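Local coordinates for glutamate receptor kainate-like protein (Pleurobrachia bachei, PDB 4ZDM) that binds glycine in the clamshell ligand-binding domain of a ctenophore ionotropic glutamate receptor, and so probably helps to open the channel, at residues P16-I21 against I195-K200; T29-R32 against C36-G39. All blocks are in the same frame, centred on the assembly; numbering follows the deposited sequence.

How the contacts relate
Both contacts use the long loop between strand 8-13 and helix 40-52, and along the chain 29-32 and 36-39 fall between the two partners of contact 1. Contact 1 is buried, its centre about 9 Å from the centre of the chain, and reaches far along the sequence to helix 194-198; contact 2 is local and at the surface, its centre about 17 Å from that of contact 1. They meet where Ile21 CG2 packs on Tyr37 CD2 at 4.0 Å. Contact 1 lies nearer the ligand, the side chain of Pro19 being about 10 Å from the bound glycine, whereas contact 2 faces the second subunit through sulfate ions.

Contact 1 (P16-I21 against I195-K200)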
loop_
_atom_site.group_PDB
_atom_site.type_symbol
_atom_site.label_atom_id
_atom_site.label_comp_id
_atom_site.label_asym_id
_atom_site.label_seq_id
_atom_site.Cartn_x
_atom_site.Cartn_y
_atom_site.Cartn_z
ATOM N N PRO A 16 -13.075 6.044 -12.472
ATOM C CA PRO A 16 -13.411 7.190 -13.308
ATOM C C PRO A 16 -14.917 7.352 -13.457
ATOM O O PRO A 16 -15.634 6.395 -13.815
ATOM C CB PRO A 16 -12.766 6.831 -14.645
ATOM C CG PRO A 16 -11.562 6.046 -14.263
ATOM C CD PRO A 16 -12.116 5.155 -13.159
ATOM N N GLU A 17 -15.365 8.582 -13.225
ATOM C CA GLU A 17 -16.751 9.015 -13.404
ATOM C C GLU A 17 -16.757 10.502 -13.242
ATOM O O GLU A 17 -16.582 11.018 -12.125
ATOM C CB GLU A 17 -17.706 8.360 -12.418
ATOM C CG GLU A 17 -19.145 8.708 -12.711
ATOM C CD GLU A 17 -20.097 8.079 -11.707
ATOM O OE1 GLU A 17 -19.961 6.854 -11.529
ATOM O OE2 GLU A 17 -20.972 8.807 -11.181
ATOM N N MET A 18 -16.957 11.248 -14.319
ATOM C CA MET A 18 -17.070 12.678 -14.224
ATOM C C MET A 18 -18.387 13.080 -13.617
ATOM O O MET A 18 -19.374 12.367 -13.746
ATOM C CB MET A 18 -16.864 13.263 -15.622
ATOM C CG MET A 18 -15.401 13.197 -16.094
ATOM S SD MET A 18 -14.254 14.158 -15.095
ATOM C CE MET A 18 -14.534 15.793 -15.784
ATOM N N PRO A 19 -18.413 14.243 -12.916
ATOM C CA PRO A 19 -17.345 15.248 -12.842
ATOM C C PRO A 19 -16.331 15.037 -11.720
ATOM O O PRO A 19 -15.460 15.873 -11.505
ATOM C CB PRO A 19 -18.134 16.543 -12.581
ATOM C CG PRO A 19 -19.262 16.079 -11.729
ATOM C CD PRO A 19 -19.643 14.714 -12.245
ATOM N N PHE A 20 -16.427 13.894 -11.049
ATOM C CA PHE A 20 -15.648 13.662 -9.844
ATOM C C PHE A 20 -14.204 13.240 -10.144
ATOM O O PHE A 20 -13.258 13.785 -9.546
ATOM C CB PHE A 20 -16.352 12.620 -8.993
ATOM C CG PHE A 20 -17.776 12.979 -8.647
ATOM C CD1 PHE A 20 -18.058 14.046 -7.793
ATOM C CD2 PHE A 20 -18.834 12.295 -9.238
ATOM C CE1 PHE A 20 -19.408 14.399 -7.525
ATOM C CE2 PHE A 20 -20.144 12.660 -8.946
ATOM C CZ PHE A 20 -20.418 13.687 -8.106
ATOM N N ILE A 21 -14.034 12.277 -11.065
ATOM C CA ILE A 21 -12.714 11.739 -11.456
ATOM C C ILE A 21 -12.749 11.417 -12.919
ATOM O O ILE A 21 -13.677 10.747 -13.384
ATOM C CB ILE A 21 -12.323 10.473 -10.646
ATOM C CG1 ILE A 21 -12.394 10.749 -9.145
ATOM C CG2 ILE A 21 -10.928 9.956 -11.071
ATOM C CD1 ILE A 21 -12.137 9.551 -8.282
ATOM N N ILE A 195 -25.785 12.714 -12.303
ATOM C CA ILE A 195 -26.486 12.387 -13.532
ATOM C C ILE A 195 -26.990 13.639 -14.268
ATOM O O ILE A 195 -27.213 13.571 -15.477
ATOM C CB ILE A 195 -27.606 11.360 -13.272
ATOM C CG1 ILE A 195 -28.069 10.754 -14.585
ATOM C CG2 ILE A 195 -28.775 11.987 -12.552
ATOM C CD1 ILE A 195 -28.965 9.605 -14.389
ATOM N N ASN A 196 -27.134 14.759 -13.578
ATOM C CA ASN A 196 -27.490 15.992 -14.250
ATOM C C ASN A 196 -26.286 16.548 -14.973
ATOM O O ASN A 196 -26.436 17.126 -16.058
ATOM C CB ASN A 196 -28.035 17.010 -13.263
ATOM C CG ASN A 196 -29.379 16.623 -12.670
ATOM O OD1 ASN A 196 -29.689 16.997 -11.520
ATOM N ND2 ASN A 196 -30.169 15.878 -13.398
ATOM N N TYR A 197 -25.073 16.371 -14.440
ATOM C CA TYR A 197 -23.878 16.715 -15.179
ATOM C C TYR A 197 -23.768 15.816 -16.424
ATOM O O TYR A 197 -23.472 16.271 -17.529
ATOM C CB TYR A 197 -22.629 16.562 -14.290
ATOM C CG TYR A 197 -21.324 16.628 -15.043
ATOM C CD1 TYR A 197 -20.801 15.491 -15.626
ATOM C CD2 TYR A 197 -20.616 17.831 -15.179
ATOM C CE1 TYR A 197 -19.627 15.528 -16.348
ATOM C CE2 TYR A 197 -19.415 17.875 -15.906
ATOM C CZ TYR A 197 -18.948 16.709 -16.483
ATOM O OH TYR A 197 -17.758 16.750 -17.196
ATOM N N ALA A 198 -23.978 14.525 -16.246
ATOM C CA ALA A 198 -23.766 13.531 -17.313
ATOM C C ALA A 198 -24.702 13.780 -18.486
ATOM O O ALA A 198 -24.345 13.418 -19.626
ATOM C CB ALA A 198 -23.957 12.109 -16.779
ATOM N N THR A 199 -25.860 14.381 -18.222
ATOM C CA THR A 199 -26.871 14.644 -19.248
ATOM C C THR A 199 -27.050 16.106 -19.563
ATOM O O THR A 199 -28.043 16.495 -20.179
ATOM C CB THR A 199 -28.247 14.038 -18.835
ATOM O OG1 THR A 199 -28.720 14.601 -17.598
ATOM C CG2 THR A 199 -28.116 12.548 -18.731
ATOM N N LYS A 200 -26.077 16.926 -19.179
ATOM C CA LYS A 200 -26.124 18.360 -19.437
ATOM C C LYS A 200 -26.268 18.609 -20.929
ATOM O O LYS A 200 -25.545 18.028 -21.727
ATOM C CB LYS A 200 -24.857 19.039 -18.905
ATOM C CG LYS A 200 -24.864 20.567 -18.963
ATOM C CD LYS A 200 -23.512 21.152 -18.503
ATOM C CE LYS A 200 -23.360 22.640 -18.859
ATOM N NZ LYS A 200 -22.085 22.942 -19.640
#
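Pro19 lies flat on the phenol ring of Tyr197 in a CH-pi contact, and shares the junction almost evenly with Met18. Pro19 CB sits 3.8 Å from the centroid of the Tyr197 ring, only 10° off the ring normal, while CD of Pro19 reaches the same face nearer its base, 3.7 Å from Tyr197 CD1. On the Tyr197 side, a first torsion that sets CG anti to the backbone N (chi1 168°) sends the ring from the last turn of helix 194-198 toward the loop.

Met18 CB comes obliquely to Tyr197 CE1 at 3.6 Å, an apolar contact, and the thioether chain, bent at chi2 and chi3, curls back to place CE in van der Waals contact 3.6 Å from Tyr197 OH.

Backbone bonds shape each partner. Glu17 N donates to Ile21 O, and Ile21 N and, weakly, Phe20 N return to Glu17 O, a classic beta bulge; Thr199 OG1 binds Ile195 O at the helix end. Glu17 also salt-bridges Arg147 of the glycine pocket, while Tyr248 of helix 243-254 touches both Pro19 and Tyr197. Proline-on-tyrosine packing here joins the two lobes of the clamshell typical of glutamate-receptor ligand-binding domains.

Contact 2 (T29-R32 against C36-G39); sequences TNIR and CYTG. With SO4 (sulfate ion), chain D; SO4 (sulfate ion), chain B.
This is a small surface contact within one loop, the long connection between strand 8-13 and helix 40-52, held by one side-chain-to-backbone hydrogen bond beside the Cys28-Cys36 disulfide. Tyr37 OH donates to Ile31 O over 2.7 Å, lying in the carbonyl plane on a lone pair with a C=O...O angle of 141°; the acceptor in turn lies at the edge of the Tyr37 ring. The same hydroxyl has Ile31 CG1 beside it at 3.4 Å. Tyr37 gets there with CG anti to its carbonyl carbon (chi1 -63°), and the ring also packs edge-to-face with Phe58. Tyr37 is buried, and the bond to Ile31 O satisfies its hydroxyl.

Nearby, Cys36 SG approaches Asn30 O at 3.8 Å, a van der Waals contact, and is bonded to Cys28 just before Thr29. The disulfide thus ties the two arms of the loop together beside the tyrosine bond. Asn30 OD1 accepts from Arg32 N at 3.0 Å, closing an Asx turn that shapes the chain on either side of Ile31.

From this turn the extended Arg32 side chain runs outward to two sulfate ions, probably from the crystallisation liquor. NH1 bonds to O2 of the chain D sulfate and, at 2.8 Å, to O1 of the chain B sulfate; NH2 holds O4 of the chain D ion at 2.9 Å. His9, Arg11 and Asn57 of both subunits, and Arg32 of the second subunit, also bind the sulfates, so this disulfide-braced loop with its Asx turn borders a subunit interface where sulfates bridge arginines of both chains.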
loop_
_atom_site.group_PDB
_atom_site.type_symbol
_atom_site.label_atom_id
_atom_site.label_comp_id
_atom_site.label_asym_id
_atom_site.label_seq_id
_atom_site.Cartn_x
_atom_site.Cartn_y
_atom_site.Cartn_z
ATOM N N THR A 29 1.390 6.874 -18.524
ATOM C CA THR A 29 2.294 5.740 -18.487
ATOM C C THR A 29 2.163 4.864 -17.247
ATOM O O THR A 29 2.786 3.803 -17.151
ATOM C CB THR A 29 3.748 6.220 -18.609
ATOM O OG1 THR A 29 4.083 7.094 -17.533
ATOM C CG2 THR A 29 3.933 6.982 -19.930
ATOM N N ASN A 30 1.308 5.288 -16.315
ATOM C CA ASN A 30 1.091 4.549 -15.071
ATOM C C ASN A 30 -0.275 4.985 -14.505
ATOM O O ASN A 30 -0.413 6.140 -14.101
ATOM C CB ASN A 30 2.195 4.817 -14.065
ATOM C CG ASN A 30 2.044 4.012 -12.789
ATOM O OD1 ASN A 30 0.965 3.520 -12.457
ATOM N ND2 ASN A 30 3.157 3.817 -12.096
ATOM N N ILE A 31 -1.231 4.070 -14.576
ATOM C CA ILE A 31 -2.639 4.291 -14.252
ATOM C C ILE A 31 -2.826 4.735 -12.792
ATOM O O ILE A 31 -3.873 5.316 -12.433
ATOM C CB ILE A 31 -3.466 2.978 -14.544
ATOM C CG1 ILE A 31 -4.946 3.250 -14.506
ATOM C CG2 ILE A 31 -3.111 1.851 -13.593
ATOM C CD1 ILE A 31 -5.781 2.041 -14.916
ATOM N N ARG A 32 -1.824 4.491 -11.961
ATOM C CA ARG A 32 -1.853 4.916 -10.557
ATOM C C ARG A 32 -1.435 6.350 -10.353
ATOM O O ARG A 32 -1.578 6.902 -9.275
ATOM C CB ARG A 32 -0.955 4.028 -9.696
ATOM C CG ARG A 32 -1.387 2.573 -9.660
ATOM C CD ARG A 32 -0.704 1.883 -8.494
ATOM N NE ARG A 32 -1.140 0.516 -8.323
ATOM C CZ ARG A 32 -0.744 -0.280 -7.333
ATOM N NH1 ARG A 32 0.126 0.141 -6.433
ATOM N NH2 ARG A 32 -1.262 -1.497 -7.272
ATOM N N CYS A 36 -2.245 11.955 -14.112
ATOM C CA CYS A 36 -2.944 11.542 -15.302
ATOM C C CYS A 36 -4.440 11.858 -15.248
ATOM O O CYS A 36 -5.184 11.515 -16.169
ATOM C CB CYS A 36 -2.799 10.036 -15.528
ATOM S SG CYS A 36 -1.135 9.421 -15.913
ATOM N N TYR A 37 -4.916 12.484 -14.155
ATOM C CA TYR A 37 -6.344 12.677 -13.918
ATOM C C TYR A 37 -6.732 14.115 -13.650
ATOM O O TYR A 37 -5.905 14.905 -13.188
ATOM C CB TYR A 37 -6.779 11.849 -12.699
ATOM C CG TYR A 37 -6.611 10.361 -12.864
ATOM C CD1 TYR A 37 -5.356 9.726 -12.647
ATOM C CD2 TYR A 37 -7.659 9.572 -13.308
ATOM C CE1 TYR A 37 -5.185 8.379 -12.807
ATOM C CE2 TYR A 37 -7.489 8.216 -13.464
ATOM C CZ TYR A 37 -6.274 7.626 -13.222
ATOM O OH TYR A 37 -6.169 6.280 -13.444
ATOM N N THR A 38 -8.002 14.412 -13.931
ATOM C CA THR A 38 -8.659 15.649 -13.511
ATOM C C THR A 38 -9.991 15.300 -12.837
ATOM O O THR A 38 -10.307 14.113 -12.705
ATOM C CB THR A 38 -8.939 16.623 -14.694
ATOM O OG1 THR A 38 -9.848 15.954 -15.596
ATOM C CG2 THR A 38 -7.641 17.035 -15.393
ATOM N N GLY A 39 -10.704 16.312 -12.342
ATOM C CA GLY A 39 -11.997 16.139 -11.716
ATOM C C GLY A 39 -12.072 16.810 -10.356
ATOM O O GLY A 39 -11.075 17.137 -9.732
HETATM S S SO4 D . 0.910 -3.154 -4.790
HETATM O O1 SO4 D . 2.136 -3.108 -5.660
HETATM O O2 SO4 D . 0.666 -1.788 -4.269
HETATM O O3 SO4 D . 1.206 -4.080 -3.645
HETATM O O4 SO4 D . -0.272 -3.630 -5.518
HETATM S S SO4 B . 2.016 2.735 -4.709
HETATM O O1 SO4 B . 1.490 2.589 -6.110
HETATM O O2 SO4 B . 1.891 1.422 -4.033
HETATM O O3 SO4 B . 1.151 3.743 -4.007
HETATM O O4 SO4 B . 3.414 3.181 -4.682
#